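Local coordinates for multifunctional non-homologous end joining DNA repair protein LigD (Mycobacterium tuberculosis, PDB 4MKY) that probably works with Ku to repair DNA double-strand breaks by non-homologous end joining, its primase-polymerase domain being the piece described here, at residues L44-G49 with E288-D293; R54-N59 with Q108-V113; E68-L73 with T90-I95. All blocks are in the same frame, centred on the assembly; numbering follows the deposited sequence.

Contact 1. Residues L44-G49 with E288-D293; sequences LGHIAG and ERLDAD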
loop_
_atom_site.group_PDB
_atom_site.type_symbol
_atom_site.label_atom_id
_atom_site.label_comp_id
_atom_site.label_asym_id
_atom_site.label_seq_id
_atom_site.Cartn_x
_atom_site.Cartn_y
_atom_site.Cartn_z
ATOM N N LEU A 44 -13.623 -25.815 9.418
ATOM C CA LEU A 44 -13.576 -26.213 8.016
ATOM C C LEU A 44 -14.470 -25.421 7.050
ATOM O O LEU A 44 -13.983 -24.897 6.049
ATOM C CB LEU A 44 -13.820 -27.716 7.898
ATOM C CG LEU A 44 -12.579 -28.543 8.249
ATOM C CD1 LEU A 44 -12.930 -30.006 8.486
ATOM C CD2 LEU A 44 -11.508 -28.418 7.161
ATOM N N GLY A 45 -15.760 -25.338 7.340
ATOM C CA GLY A 45 -16.691 -24.592 6.494
ATOM C C GLY A 45 -16.201 -23.225 6.071
ATOM O O GLY A 45 -16.543 -22.750 4.998
ATOM N N HIS A 46 -15.459 -22.552 6.943
ATOM C CA HIS A 46 -15.010 -21.198 6.653
ATOM C C HIS A 46 -13.679 -21.129 5.935
ATOM O O HIS A 46 -13.199 -20.033 5.642
ATOM C CB HIS A 46 -14.958 -20.363 7.938
ATOM C CG HIS A 46 -16.162 -20.549 8.810
ATOM N ND1 HIS A 46 -17.440 -20.272 8.371
ATOM C CD2 HIS A 46 -16.295 -21.079 10.050
ATOM C CE1 HIS A 46 -18.305 -20.613 9.307
ATOM N NE2 HIS A 46 -17.636 -21.109 10.336
ATOM N N ILE A 47 -13.061 -22.279 5.643
ATOM C CA ILE A 47 -11.820 -22.263 4.843
ATOM C C ILE A 47 -11.826 -23.194 3.643
ATOM O O ILE A 47 -11.000 -23.023 2.752
ATOM C CB ILE A 47 -10.570 -22.566 5.677
ATOM C CG1 ILE A 47 -10.672 -23.971 6.298
ATOM C CG2 ILE A 47 -10.352 -21.487 6.735
ATOM C CD1 ILE A 47 -9.516 -24.321 7.209
ATOM N N ALA A 48 -12.731 -24.174 3.630
ATOM C CA ALA A 48 -12.855 -25.099 2.514
ATOM C C ALA A 48 -13.186 -24.333 1.249
ATOM O O ALA A 48 -14.070 -23.458 1.257
ATOM C CB ALA A 48 -13.958 -26.111 2.797
ATOM N N GLY A 49 -12.482 -24.650 0.169
ATOM C CA GLY A 49 -12.742 -24.004 -1.129
ATOM C C GLY A 49 -11.783 -22.872 -1.409
ATOM O O GLY A 49 -11.709 -22.366 -2.535
ATOM N N GLU A 288 -21.827 -20.204 11.941
ATOM C CA GLU A 288 -22.558 -21.123 11.076
ATOM C C GLU A 288 -23.226 -20.453 9.882
ATOM O O GLU A 288 -23.153 -20.963 8.779
ATOM C CB GLU A 288 -23.610 -21.911 11.867
ATOM C CG GLU A 288 -23.025 -23.114 12.596
ATOM C CD GLU A 288 -24.071 -23.946 13.310
ATOM O OE1 GLU A 288 -25.288 -23.704 13.072
ATOM O OE2 GLU A 288 -23.670 -24.836 14.111
ATOM N N ARG A 289 -23.871 -19.315 10.115
ATOM C CA ARG A 289 -24.626 -18.594 9.091
ATOM C C ARG A 289 -23.752 -18.155 7.919
ATOM O O ARG A 289 -24.251 -17.839 6.841
ATOM C CB ARG A 289 -25.241 -17.349 9.732
ATOM C CG ARG A 289 -25.838 -16.351 8.779
ATOM C CD ARG A 289 -27.133 -16.892 8.237
ATOM N NE ARG A 289 -27.836 -15.958 7.388
ATOM C CZ ARG A 289 -27.524 -15.751 6.119
ATOM N NH1 ARG A 289 -26.412 -16.278 5.626
ATOM N NH2 ARG A 289 -28.278 -14.956 5.365
ATOM N N LEU A 290 -22.445 -18.220 8.106
ATOM C CA LEU A 290 -21.535 -17.546 7.225
ATOM C C LEU A 290 -21.198 -18.356 5.985
ATOM O O LEU A 290 -21.134 -17.816 4.872
ATOM C CB LEU A 290 -20.268 -17.196 7.989
ATOM C CG LEU A 290 -19.340 -16.230 7.321
ATOM C CD1 LEU A 290 -20.024 -14.879 7.283
ATOM C CD2 LEU A 290 -18.075 -16.130 8.143
ATOM N N ASP A 291 -20.945 -19.641 6.162
ATOM C CA ASP A 291 -20.631 -20.445 5.007
ATOM C C ASP A 291 -21.532 -21.668 4.953
ATOM O O ASP A 291 -21.063 -22.791 5.112
ATOM C CB ASP A 291 -19.164 -20.868 5.026
ATOM C CG ASP A 291 -18.222 -19.702 4.838
ATOM O OD1 ASP A 291 -18.070 -19.202 3.689
ATOM O OD2 ASP A 291 -17.563 -19.328 5.834
ATOM N N ALA A 292 -22.838 -21.446 4.890
ATOM C CA ALA A 292 -23.732 -22.503 4.460
ATOM C C ALA A 292 -23.370 -22.715 2.996
ATOM O O ALA A 292 -23.419 -21.787 2.183
ATOM C CB ALA A 292 -25.171 -22.053 4.581
ATOM N N ASP A 293 -22.830 -23.866 2.666
ATOM C CA ASP A 293 -22.432 -23.990 1.290
ATOM C C ASP A 293 -23.639 -24.282 0.422
ATOM O O ASP A 293 -23.849 -25.435 0.060
ATOM C CB ASP A 293 -21.406 -25.089 1.086
ATOM C CG ASP A 293 -21.170 -25.337 -0.383
ATOM O OD1 ASP A 293 -21.234 -24.317 -1.107
ATOM O OD2 ASP A 293 -21.268 -26.502 -0.829
#

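Contact 2. Residues R54-N59 with Q108-V113; sequences RKRWPN and QAALEV. With nucleotides of chain F.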
loop_
_atom_site.group_PDB
_atom_site.type_symbol
_atom_site.label_atom_id
_atom_site.label_comp_id
_atom_site.label_asym_id
_atom_site.label_seq_id
_atom_site.Cartn_x
_atom_site.Cartn_y
_atom_site.Cartn_z
ATOM N N ARG A 54 -0.053 -20.018 4.577
ATOM C CA ARG A 54 0.440 -20.420 5.889
ATOM C C ARG A 54 1.494 -19.468 6.401
ATOM O O ARG A 54 2.412 -19.082 5.666
ATOM C CB ARG A 54 1.074 -21.820 5.828
ATOM C CG ARG A 54 0.086 -22.981 5.897
ATOM C CD ARG A 54 0.352 -23.992 4.789
ATOM N NE ARG A 54 -0.036 -23.439 3.492
ATOM C CZ ARG A 54 0.739 -23.394 2.409
ATOM N NH1 ARG A 54 1.905 -23.987 2.398
ATOM N NH2 ARG A 54 0.306 -22.791 1.309
ATOM N N LYS A 55 1.398 -19.143 7.688
ATOM C CA LYS A 55 2.539 -18.587 8.395
ATOM C C LYS A 55 3.055 -19.624 9.392
ATOM O O LYS A 55 2.361 -20.001 10.335
ATOM C CB LYS A 55 2.171 -17.284 9.084
ATOM C CG LYS A 55 3.379 -16.417 9.385
ATOM C CD LYS A 55 2.968 -15.005 9.745
ATOM C CE LYS A 55 4.208 -14.176 10.075
ATOM N NZ LYS A 55 3.811 -12.789 10.501
ATOM N N ARG A 56 4.265 -20.114 9.177
ATOM C CA ARG A 56 4.742 -21.230 9.999
ATOM C C ARG A 56 5.875 -20.856 10.956
ATOM O O ARG A 56 6.868 -20.243 10.550
ATOM C CB ARG A 56 5.155 -22.386 9.096
ATOM C CG ARG A 56 4.205 -22.608 7.923
ATOM C CD ARG A 56 4.754 -23.613 6.950
ATOM N NE ARG A 56 5.358 -24.728 7.674
ATOM C CZ ARG A 56 6.110 -25.660 7.104
ATOM N NH1 ARG A 56 6.332 -25.619 5.792
ATOM N NH2 ARG A 56 6.653 -26.605 7.858
ATOM N N TRP A 57 5.730 -21.243 12.224
ATOM C CA TRP A 57 6.786 -21.061 13.227
ATOM C C TRP A 57 7.380 -22.394 13.710
ATOM O O TRP A 57 7.249 -22.750 14.877
ATOM C CB TRP A 57 6.207 -20.357 14.447
ATOM C CG TRP A 57 5.971 -18.891 14.300
ATOM C CD1 TRP A 57 6.714 -17.882 14.858
ATOM C CD2 TRP A 57 4.839 -18.259 13.691
ATOM N NE1 TRP A 57 6.138 -16.664 14.585
ATOM C CE2 TRP A 57 4.971 -16.866 13.901
ATOM C CE3 TRP A 57 3.722 -18.731 12.992
ATOM C CZ2 TRP A 57 4.054 -15.947 13.409
ATOM C CZ3 TRP A 57 2.795 -17.821 12.535
ATOM C CH2 TRP A 57 2.979 -16.442 12.714
ATOM N N PRO A 58 8.089 -23.107 12.842
ATOM C CA PRO A 58 8.605 -24.437 13.218
ATOM C C PRO A 58 9.431 -24.466 14.499
ATOM O O PRO A 58 9.553 -25.512 15.130
ATOM C CB PRO A 58 9.513 -24.818 12.049
ATOM C CG PRO A 58 9.133 -23.914 10.937
ATOM C CD PRO A 58 8.596 -22.650 11.544
ATOM N N ASN A 59 10.143 -23.385 14.780
ATOM C CA ASN A 59 10.964 -23.340 15.977
ATOM C C ASN A 59 10.301 -22.487 17.026
ATOM O O ASN A 59 10.957 -21.777 17.780
ATOM C CB ASN A 59 12.365 -22.832 15.657
ATOM C CG ASN A 59 13.102 -23.762 14.732
ATOM O OD1 ASN A 59 12.991 -23.650 13.517
ATOM N ND2 ASN A 59 13.720 -24.782 15.296
ATOM N N GLN A 108 2.821 -29.127 10.155
ATOM C CA GLN A 108 3.698 -28.222 9.433
ATOM C C GLN A 108 4.183 -27.146 10.370
ATOM O O GLN A 108 5.071 -26.384 10.030
ATOM C CB GLN A 108 2.923 -27.553 8.322
ATOM C CG GLN A 108 2.652 -28.466 7.159
ATOM C CD GLN A 108 3.867 -28.614 6.307
ATOM O OE1 GLN A 108 4.251 -27.677 5.600
ATOM N NE2 GLN A 108 4.585 -29.718 6.501
ATOM N N ALA A 109 3.568 -27.085 11.544
ATOM C CA ALA A 109 3.732 -25.972 12.467
ATOM C C ALA A 109 3.189 -24.680 11.857
ATOM O O ALA A 109 3.708 -23.596 12.156
ATOM C CB ALA A 109 5.182 -25.814 12.877
ATOM N N ALA A 110 2.251 -24.814 10.909
ATOM C CA ALA A 110 1.600 -23.650 10.315
ATOM C C ALA A 110 0.636 -23.093 11.326
ATOM O O ALA A 110 -0.534 -23.431 11.288
ATOM C CB ALA A 110 0.846 -24.024 9.053
ATOM N N LEU A 111 1.142 -22.348 12.299
ATOM C CA LEU A 111 0.291 -21.871 13.380
ATOM C C LEU A 111 -0.918 -21.078 12.869
ATOM O O LEU A 111 -2.037 -21.298 13.313
ATOM C CB LEU A 111 1.120 -21.057 14.392
ATOM C CG LEU A 111 2.266 -21.832 15.058
ATOM C CD1 LEU A 111 3.033 -20.929 16.014
ATOM C CD2 LEU A 111 1.780 -23.100 15.773
ATOM N N GLU A 112 -0.707 -20.228 11.865
ATOM C CA GLU A 112 -1.790 -19.390 11.356
ATOM C C GLU A 112 -2.277 -19.892 9.988
ATOM O O GLU A 112 -1.503 -20.491 9.246
ATOM C CB GLU A 112 -1.335 -17.934 11.278
ATOM C CG GLU A 112 -0.797 -17.373 12.592
ATOM C CD GLU A 112 -0.475 -15.895 12.508
ATOM O OE1 GLU A 112 -0.424 -15.346 11.377
ATOM O OE2 GLU A 112 -0.291 -15.265 13.588
ATOM N N VAL A 113 -3.585 -19.788 9.733
ATOM C CA VAL A 113 -4.109 -20.055 8.404
ATOM C C VAL A 113 -4.800 -18.799 7.869
ATOM O O VAL A 113 -5.616 -18.204 8.560
ATOM C CB VAL A 113 -5.085 -21.248 8.401
ATOM C CG1 VAL A 113 -5.717 -21.419 7.023
ATOM C CG2 VAL A 113 -4.358 -22.525 8.825
ATOM O OP3 DG F 1 8.851 -27.631 14.082
ATOM P P DG F 1 8.646 -29.078 13.807
ATOM O OP1 DG F 1 7.969 -29.678 14.998
ATOM O OP2 DG F 1 9.903 -29.673 13.294
ATOM O "O5'" DG F 1 7.626 -29.073 12.586
ATOM C "C5'" DG F 1 7.902 -28.296 11.409
ATOM C "C4'" DG F 1 7.698 -29.156 10.185
ATOM O "O4'" DG F 1 8.167 -28.461 9.013
ATOM C "C3'" DG F 1 8.496 -30.450 10.201
ATOM O "O3'" DG F 1 7.839 -31.278 9.247
ATOM C "C2'" DG F 1 9.852 -29.986 9.704
ATOM C "C1'" DG F 1 9.496 -28.871 8.710
ATOM N N9 DG F 1 10.339 -27.685 8.811
ATOM C C8 DG F 1 10.875 -27.173 9.967
ATOM N N7 DG F 1 11.425 -26.001 9.800
ATOM C C5 DG F 1 11.185 -25.695 8.468
ATOM C C6 DG F 1 11.578 -24.568 7.700
ATOM O O6 DG F 1 12.187 -23.557 8.071
ATOM N N1 DG F 1 11.165 -24.682 6.377
ATOM C C2 DG F 1 10.457 -25.738 5.860
ATOM N N2 DG F 1 10.114 -25.639 4.566
ATOM N N3 DG F 1 10.095 -26.802 6.561
ATOM C C4 DG F 1 10.510 -26.723 7.844
#

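Contact 3. Residues E68-L73 with T90-I95; sequences EKQLAL and TTTYPI. With nucleotides of chain J.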
loop_
_atom_site.group_PDB
_atom_site.type_symbol
_atom_site.label_atom_id
_atom_site.label_comp_id
_atom_site.label_asym_id
_atom_site.label_seq_id
_atom_site.Cartn_x
_atom_site.Cartn_y
_atom_site.Cartn_z
ATOM N N GLU A 68 4.215 -18.806 3.721
ATOM C CA GLU A 68 4.290 -19.771 2.632
ATOM C C GLU A 68 2.953 -19.882 1.910
ATOM O O GLU A 68 1.909 -20.072 2.529
ATOM C CB GLU A 68 4.766 -21.148 3.132
ATOM C CG GLU A 68 4.653 -22.280 2.119
ATOM C CD GLU A 68 5.233 -23.585 2.647
ATOM O OE1 GLU A 68 5.165 -23.834 3.878
ATOM O OE2 GLU A 68 5.847 -24.329 1.848
ATOM N N LYS A 69 3.018 -19.842 0.587
ATOM C CA LYS A 69 1.823 -19.936 -0.236
ATOM C C LYS A 69 1.915 -21.156 -1.120
ATOM O O LYS A 69 1.016 -21.988 -1.150
ATOM C CB LYS A 69 1.695 -18.708 -1.123
ATOM C CG LYS A 69 1.201 -17.477 -0.400
ATOM C CD LYS A 69 1.045 -16.315 -1.372
ATOM C CE LYS A 69 0.862 -15.005 -0.616
ATOM N NZ LYS A 69 -0.513 -14.932 -0.063
ATOM N N GLN A 70 3.014 -21.225 -1.855
ATOM C CA GLN A 70 3.246 -22.286 -2.826
ATOM C C GLN A 70 3.312 -23.588 -2.052
ATOM O O GLN A 70 3.736 -23.599 -0.899
ATOM C CB GLN A 70 4.549 -21.992 -3.590
ATOM C CG GLN A 70 5.016 -23.065 -4.553
ATOM C CD GLN A 70 4.149 -23.184 -5.789
ATOM O OE1 GLN A 70 3.520 -22.222 -6.225
ATOM N NE2 GLN A 70 4.132 -24.367 -6.377
ATOM N N LEU A 71 2.759 -24.646 -2.630
ATOM C CA LEU A 71 2.702 -25.940 -1.956
ATOM C C LEU A 71 3.918 -26.774 -2.307
ATOM O O LEU A 71 4.198 -26.991 -3.487
ATOM C CB LEU A 71 1.431 -26.694 -2.353
ATOM C CG LEU A 71 1.213 -28.057 -1.691
ATOM C CD1 LEU A 71 1.323 -27.955 -0.172
ATOM C CD2 LEU A 71 -0.122 -28.665 -2.130
ATOM N N ALA A 72 4.603 -27.291 -1.290
ATOM C CA ALA A 72 5.802 -28.109 -1.521
ATOM C C ALA A 72 5.483 -29.369 -2.325
ATOM O O ALA A 72 4.368 -29.889 -2.268
ATOM C CB ALA A 72 6.480 -28.470 -0.202
ATOM N N LEU A 73 6.472 -29.860 -3.072
ATOM C CA LEU A 73 6.305 -31.068 -3.857
ATOM C C LEU A 73 6.271 -32.270 -2.939
ATOM O O LEU A 73 5.806 -33.341 -3.323
ATOM C CB LEU A 73 7.454 -31.228 -4.841
ATOM C CG LEU A 73 7.366 -30.510 -6.184
ATOM C CD1 LEU A 73 8.698 -30.625 -6.914
ATOM C CD2 LEU A 73 6.241 -31.097 -7.016
ATOM N N THR A 90 3.522 -18.249 -11.231
ATOM C CA THR A 90 2.345 -19.040 -10.954
ATOM C C THR A 90 2.421 -19.711 -9.585
ATOM O O THR A 90 3.477 -20.182 -9.184
ATOM C CB THR A 90 2.120 -20.060 -12.092
ATOM O OG1 THR A 90 0.786 -19.913 -12.600
ATOM C CG2 THR A 90 2.398 -21.499 -11.621
ATOM N N THR A 91 1.335 -19.644 -8.825
ATOM C CA THR A 91 1.294 -20.290 -7.517
ATOM C C THR A 91 0.164 -21.294 -7.436
ATOM O O THR A 91 -0.972 -20.979 -7.761
ATOM C CB THR A 91 1.080 -19.273 -6.377
ATOM O OG1 THR A 91 2.017 -18.199 -6.509
ATOM C CG2 THR A 91 1.265 -19.940 -5.028
ATOM N N THR A 92 0.452 -22.471 -6.903
ATOM C CA THR A 92 -0.598 -23.438 -6.661
ATOM C C THR A 92 -0.676 -23.744 -5.168
ATOM O O THR A 92 0.285 -24.223 -4.572
ATOM C CB THR A 92 -0.399 -24.714 -7.496
ATOM O OG1 THR A 92 -0.110 -25.814 -6.630
ATOM C CG2 THR A 92 0.730 -24.537 -8.516
ATOM N N TYR A 93 -1.783 -23.336 -4.560
ATOM C CA TYR A 93 -1.984 -23.389 -3.124
ATOM C C TYR A 93 -2.579 -24.725 -2.763
ATOM O O TYR A 93 -3.246 -25.343 -3.603
ATOM C CB TYR A 93 -3.009 -22.319 -2.715
ATOM C CG TYR A 93 -2.592 -20.901 -2.987
ATOM C CD1 TYR A 93 -2.621 -20.391 -4.274
ATOM C CD2 TYR A 93 -2.191 -20.058 -1.948
ATOM C CE1 TYR A 93 -2.225 -19.101 -4.530
ATOM C CE2 TYR A 93 -1.797 -18.759 -2.199
ATOM C CZ TYR A 93 -1.826 -18.289 -3.494
ATOM O OH TYR A 93 -1.361 -17.034 -3.783
ATOM N N PRO A 94 -2.486 -25.092 -1.471
ATOM C CA PRO A 94 -3.309 -26.125 -0.861
ATOM C C PRO A 94 -4.693 -25.572 -0.479
ATOM O O PRO A 94 -4.803 -24.454 0.019
ATOM C CB PRO A 94 -2.550 -26.468 0.418
ATOM C CG PRO A 94 -1.837 -25.212 0.768
ATOM C CD PRO A 94 -1.453 -24.592 -0.547
ATOM N N ILE A 95 -5.733 -26.378 -0.661
ATOM C CA ILE A 95 -7.000 -26.074 -0.046
ATOM C C ILE A 95 -7.178 -27.029 1.116
ATOM O O ILE A 95 -6.979 -28.235 0.954
ATOM C CB ILE A 95 -8.168 -26.325 -1.004
ATOM C CG1 ILE A 95 -7.981 -25.535 -2.299
ATOM C CG2 ILE A 95 -9.474 -25.941 -0.326
ATOM C CD1 ILE A 95 -8.889 -25.963 -3.433
ATOM P P DA J 6 6.655 -19.301 -1.219
ATOM O OP1 DA J 6 5.194 -19.600 -1.232
ATOM O OP2 DA J 6 7.520 -19.832 -2.299
ATOM O "O5'" DA J 6 6.830 -17.724 -1.167
ATOM C "C5'" DA J 6 6.141 -16.950 -0.191
ATOM C "C4'" DA J 6 5.111 -16.097 -0.887
ATOM O "O4'" DA J 6 4.495 -15.202 0.068
ATOM C "C3'" DA J 6 5.674 -15.203 -1.989
ATOM O "O3'" DA J 6 4.619 -15.005 -2.922
ATOM C "C2'" DA J 6 5.875 -13.885 -1.276
ATOM C "C1'" DA J 6 4.642 -13.869 -0.391
ATOM N N9 DA J 6 4.739 -13.008 0.779
ATOM C C8 DA J 6 5.746 -12.981 1.712
ATOM N N7 DA J 6 5.515 -12.169 2.712
ATOM C C5 DA J 6 4.262 -11.642 2.431
ATOM C C6 DA J 6 3.463 -10.704 3.099
ATOM N N6 DA J 6 3.829 -10.095 4.228
ATOM N N1 DA J 6 2.252 -10.418 2.569
ATOM C C2 DA J 6 1.891 -11.028 1.435
ATOM N N3 DA J 6 2.557 -11.925 0.710
ATOM C C4 DA J 6 3.751 -12.192 1.271
#

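Contact 1. Residues L44-G49 with E288-D293
The imidazole of H46 meets E288-D293 at its edge. D291 OD2 lies almost exactly in the ring plane and accepts a hydrogen bond from H46 ND1 at 2.7 Å, with an N-H...O angle of 162°. The oxygen uses its anti lone pair, directed away from OD1, and the carboxylate is turned 51° against the ring. The backbone N of E288 also sits near the ring plane, whereas L290 approaches obliquely, its CB 4.2 Å from H46 CE1. In H46, chi1 (-44°) sets the ring anti to the carbonyl carbon, and the turn about CB-CG then presents ND1 to the aspartate. D291 also packs through its CB, 3.2 Å from the carbonyl O of G45.

In fold terms, the loop that follows helix 29-44 is fastened to the last ordered residues, after helix 273-283, while L290 continues onto Y183 and P185 of strand 180-186. The pair is a worked case of a His-carboxylate bond built into a larger charge network. R50 and R119 bind D291 OD1, and R136 binds OD2; the second ring nitrogen of H46, NE2, is hydrogen-bonded to D285. Three arginines would be expected to keep D291 ionised, and a carboxylate at each ring nitrogen would probably favour a doubly protonated, positively charged H46.

Contact 2. Residues R54-N59 with Q108-V113
K55 and E112 form an antiparallel, hydrogen-bonded pair, next to the non-hydrogen-bonded pair R54-V113. The bond from E112 N to K55 O is straight but weak at 3.4 Å. Beyond it the regular pairing stops but the chains do not separate: R56 and A110 stand opposite each other, and 108-113 begins at the end of helix 99-108, where A109 has positive phi in a Schellman motif and A110 centres an inverse gamma turn. There W57 N donates to A109 O at 3.1 Å.

R56 reaches that helix end, NE and NH2 both donating side-on to Q108 O, at 2.9 and 2.7 Å. A bend at chi3 (42°) brings them to this single oxygen, while the Q108 amide sits over one guanidinium face, offset toward the rim and tilted by 40°. The strands are neighbours in an antiparallel sheet of the primase-polymerase domain, at a place that touches bound DNA: R56 NH2 comes within 2.7 Å of O4' of DG1 in chain F, and P58 CB rests 3.2 Å from N7 of the guanine. E68 forms a salt bridge with R56 NH1.

L111 CD1 packs 3.6 Å from W57 CB, crossing the indole at about a right angle. The E112 carboxylate meets the six-membered end of the indole, its plane turned 58° from the ring, E112 CD 3.5 Å from W57 CH2 and OE1 near the ring plane. R247 and G248 N hold E112 OE2. K55, a probable substrate-binding residue, runs alongside E112.

Contact 3. Residues E68-L73 with T90-I95
K69 lies beside Y93, both side chains pointing the same way, where the loop after strand 66-68 is laid against strand 89-95, the second arm of the beta hairpin 80-86/89-95. Both segments overlap regions expected to touch target DNA, and a strand of DNA is indeed bound here. The methylenes of K69 run along the tyrosine, CD reaching 3.5 Å from Y93 OH. Further out, K69 CE stands 3.8 Å from N3 of DA6 in chain J, on the minor-groove edge of the adenine, while NZ bonds T53; the hydroxyl of Y93 is paired with H86. T91 CG2 covers one face of the Y93 ring, offset toward its rim.

The main chain then does the phosphate binding. K69 N and Q70 N, consecutive amides, both donate to OP1 of DA6 at 2.8 Å with nearly straight bonds; the two amides bind the phosphate without touching the base.

Q70 turns its side chain back to the hairpin. The chain bends at chi2 (71°), carrying OE1 to T92 N, which donates to it at 3.2 Å from well above the amide's carbonyl plane. The same oxygen is flanked by T91, with CG2 of that residue 3.4 Å from Q70 OE1. A second bond follows in the opposite sense, L71 N donating to T92 O, so both the N-H and the C=O of T92, on one edge of the strand, are bonded to the loop. L71 points toward the strand and ends on the proline, its CB 4.0 Å from P94 CD and its CD2 4.1 Å from P94 CB.

Followed from the N terminus, the chain leaves helix 29-44 and enters L44-G49, opening the longest loop, which closes only at the last ordered residues in contact 1. Strand 53-56 opens a second loop, closed by contact 2 when the chain returns through strand 112-115. Inside that lies the shortest, from E68-L73 to T90-I95, closed by contact 3. The three are therefore nested, not crossed. Contact 2 joins neighbouring strands of the four-stranded sheet, and contact 3 ties that sheet's edge to the hairpin. The two touch where R54 NH2 meets K69 O (2.7 Å), probably in a hydrogen bond. Contact 1 abuts contact 3 through G49 and I95.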